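Local coordinates for alkylhydroperoxidase AhpD core: uncharacterized peroxidase-related protein (Ralstonia eutropha, PDB 2PRR), which is of unknown function but belongs to the carboxymuconolactone decarboxylase family and is probably a peroxidase-related, AhpD-like oxidoreductase, at residues Val113-Lys117 and Leu128-Leu132. Residues are numbered along the deposited sequence; the frame is centred on the assembly and turned at random.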
ATOM      1  N   VAL D 113      -8.795 -12.540  12.828  1.00 28.39           N
ATOM      2  CA  VAL D 113      -7.355 -12.230  12.893  1.00 28.70           C
ATOM      3  C   VAL D 113      -6.622 -12.607  11.608  1.00 29.55           C
ATOM      4  O   VAL D 113      -5.915 -11.786  11.023  1.00 31.93           O
ATOM      5  CB  VAL D 113      -6.732 -12.883  14.151  1.00 29.06           C
ATOM      6  CG1 VAL D 113      -5.377 -12.364  14.387  1.00 18.34           C
ATOM      7  CG2 VAL D 113      -7.592 -12.565  15.436  1.00 15.25           C
ATOM      8  N   ASN D 114      -6.812 -13.836  11.147  1.00 29.24           N
ATOM      9  CA  ASN D 114      -6.180 -14.295   9.914  1.00 29.56           C
ATOM     10  C   ASN D 114      -6.826 -15.579   9.425  1.00 30.77           C
ATOM     11  O   ASN D 114      -6.281 -16.646   9.677  1.00 30.29           O
ATOM     12  CB  ASN D 114      -4.664 -14.497  10.131  1.00 30.05           C
ATOM     13  CG  ASN D 114      -3.979 -15.123   8.945  1.00 16.14           C
ATOM     14  OD1 ASN D 114      -4.430 -14.982   7.798  1.00 27.46           O
ATOM     15  ND2 ASN D 114      -2.855 -15.808   9.203  1.00 28.13           N
ATOM     16  N   TYR D 115      -7.962 -15.448   8.716  1.00 31.55           N
ATOM     17  CA  TYR D 115      -8.779 -16.576   8.177  1.00 28.78           C
ATOM     18  C   TYR D 115      -7.963 -17.649   7.464  1.00 29.81           C
ATOM     19  O   TYR D 115      -8.429 -18.773   7.334  1.00 28.01           O
ATOM     20  CB  TYR D 115      -9.894 -16.072   7.211  1.00 29.32           C
ATOM     21  CG  TYR D 115      -9.431 -15.753   5.769  1.00 29.09           C
ATOM     22  CD1 TYR D 115      -8.964 -14.488   5.419  1.00 29.14           C
ATOM     23  CD2 TYR D 115      -9.467 -16.729   4.761  1.00 29.69           C
ATOM     24  CE1 TYR D 115      -8.544 -14.212   4.115  1.00 27.94           C
ATOM     25  CE2 TYR D 115      -9.039 -16.458   3.456  1.00 22.48           C
ATOM     26  CZ  TYR D 115      -8.569 -15.204   3.146  1.00 23.40           C
ATOM     27  OH  TYR D 115      -8.138 -14.927   1.858  1.00 20.88           O
ATOM     28  N   LEU D 116      -6.765 -17.293   6.966  1.00 30.72           N
ATOM     29  CA  LEU D 116      -5.881 -18.259   6.326  1.00 31.20           C
ATOM     30  C   LEU D 116      -5.483 -19.417   7.249  1.00 31.86           C
ATOM     31  O   LEU D 116      -5.174 -20.502   6.774  1.00 34.41           O
ATOM     32  CB  LEU D 116      -4.610 -17.572   5.827  1.00 33.78           C
ATOM     33  CG  LEU D 116      -4.756 -16.480   4.760  1.00 33.91           C
ATOM     34  CD1 LEU D 116      -3.412 -15.894   4.402  1.00 37.01           C
ATOM     35  CD2 LEU D 116      -5.410 -17.057   3.512  1.00 34.49           C
ATOM     36  N   LYS D 117      -5.494 -19.180   8.554  1.00 32.01           N
ATOM     37  CA  LYS D 117      -5.178 -20.176   9.562  1.00 33.44           C
ATOM     38  C   LYS D 117      -6.402 -20.568  10.395  1.00 34.51           C
ATOM     39  O   LYS D 117      -6.281 -21.156  11.474  1.00 36.06           O
ATOM     40  CB  LYS D 117      -4.090 -19.616  10.477  1.00 33.31           C
ATOM     41  CG  LYS D 117      -2.706 -19.502   9.828  1.00 32.53           C
ATOM     42  CD  LYS D 117      -2.139 -20.876   9.462  1.00 36.71           C
ATOM     43  CE  LYS D 117      -1.996 -21.809  10.680  1.00 32.20           C
ATOM     44  NZ  LYS D 117      -1.609 -23.173  10.293  1.00 15.75           N
ATOM     45  N   LEU D 128     -13.679 -17.346   1.154  1.00 27.96           N
ATOM     46  CA  LEU D 128     -13.249 -16.102   1.767  1.00 28.29           C
ATOM     47  C   LEU D 128     -12.196 -15.428   0.913  1.00 25.85           C
ATOM     48  O   LEU D 128     -12.113 -14.228   0.958  1.00 25.28           O
ATOM     49  CB  LEU D 128     -12.728 -16.307   3.191  1.00 29.90           C
ATOM     50  CG  LEU D 128     -13.656 -16.947   4.224  1.00 26.27           C
ATOM     51  CD1 LEU D 128     -12.940 -16.979   5.558  1.00 22.43           C
ATOM     52  CD2 LEU D 128     -14.983 -16.196   4.309  1.00 30.99           C
ATOM     53  N   ASP D 129     -11.400 -16.188   0.157  1.00 27.55           N
ATOM     54  CA  ASP D 129     -10.408 -15.566  -0.762  1.00 28.16           C
ATOM     55  C   ASP D 129     -11.155 -14.640  -1.734  1.00 28.65           C
ATOM     56  O   ASP D 129     -10.715 -13.538  -2.035  1.00 29.51           O
ATOM     57  CB  ASP D 129      -9.613 -16.598  -1.587  1.00 25.04           C
ATOM     58  CG  ASP D 129      -8.646 -17.456  -0.766  1.00 26.09           C
ATOM     59  OD1 ASP D 129      -8.131 -17.023   0.279  1.00 36.87           O
ATOM     60  OD2 ASP D 129      -8.365 -18.595  -1.191  1.00 37.71           O
ATOM     61  N   PHE D 130     -12.296 -15.115  -2.217  1.00 29.01           N
ATOM     62  CA  PHE D 130     -13.108 -14.388  -3.172  1.00 29.74           C
ATOM     63  C   PHE D 130     -13.704 -13.158  -2.507  1.00 28.28           C
ATOM     64  O   PHE D 130     -13.535 -12.042  -2.994  1.00 26.23           O
ATOM     65  CB  PHE D 130     -14.212 -15.313  -3.735  1.00 31.65           C
ATOM     66  CG  PHE D 130     -15.098 -14.641  -4.757  1.00 35.97           C
ATOM     67  CD1 PHE D 130     -14.573 -14.220  -5.971  1.00 32.68           C
ATOM     68  CD2 PHE D 130     -16.453 -14.442  -4.506  1.00 37.81           C
ATOM     69  CE1 PHE D 130     -15.366 -13.603  -6.893  1.00 34.15           C
ATOM     70  CE2 PHE D 130     -17.254 -13.834  -5.428  1.00 35.05           C
ATOM     71  CZ  PHE D 130     -16.708 -13.406  -6.631  1.00 38.00           C
ATOM     72  N   ALA D 131     -14.406 -13.388  -1.401  1.00 26.12           N
ATOM     73  CA  ALA D 131     -14.943 -12.311  -0.574  1.00 26.52           C
ATOM     74  C   ALA D 131     -13.924 -11.192  -0.352  1.00 26.26           C
ATOM     75  O   ALA D 131     -14.252 -10.021  -0.469  1.00 29.11           O
ATOM     76  CB  ALA D 131     -15.356 -12.859   0.754  1.00 24.08           C
ATOM     77  N   LEU D 132     -12.698 -11.551   0.004  1.00 26.84           N
ATOM     78  CA  LEU D 132     -11.666 -10.541   0.239  1.00 26.47           C
ATOM     79  C   LEU D 132     -11.301  -9.765  -0.998  1.00 24.22           C
ATOM     80  O   LEU D 132     -11.040  -8.570  -0.888  1.00 24.90           O
ATOM     81  CB  LEU D 132     -10.425 -11.122   0.925  1.00 27.63           C
ATOM     82  CG  LEU D 132     -10.412 -11.047   2.473  1.00 28.46           C
ATOM     83  CD1 LEU D 132     -10.456  -9.603   2.941  1.00 31.18           C
ATOM     84  CD2 LEU D 132     -11.538 -11.818   3.158  1.00 32.67           C
TER
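Tyr115 lays one face of its ring against Leu128 and turns its hydroxyl to Asp129. Leu128 CB sits over that face, 4.0 Å from the centroid of the Tyr115 ring and 28° off its normal, a CH-pi contact. The same leucine's CD1 lies nearer the root of the ring, 3.6 Å from Tyr115 CD2, and the two side chains run past each other in opposite senses. Tyr115 OH donates to Asp129 OD1 at 2.6 Å. The acceptor comes in at the ring edge, in the ring plane, and uses its anti lone pair, turned away from OD2. The carboxylate is tilted 61° from the ring. Asp129 is exposed, and this bond fixes the hydroxyl end of a ring whose other contacts across the two segments are to leucine carbons. Both segments belong to an all-helical chain of the AhpD-like type. Tyr115 stands in a short 3-10 turn that follows on from helix 107-114, and its ring reaches across to helix 122-137, the next helix in the chain. Leu128 and Leu132 are one turn apart there. Leu132 CD2 approaches obliquely, 4.0 Å from Tyr115 CE1. These two leucines also pack on helix 71-84, through Ile77 and Ala80. With chi1 at 80°, CG is flanked by both the backbone N and C of Tyr115, which directs the ring at the helix. Arg125, a turn before Asp129, touches both Tyr115 and Leu116.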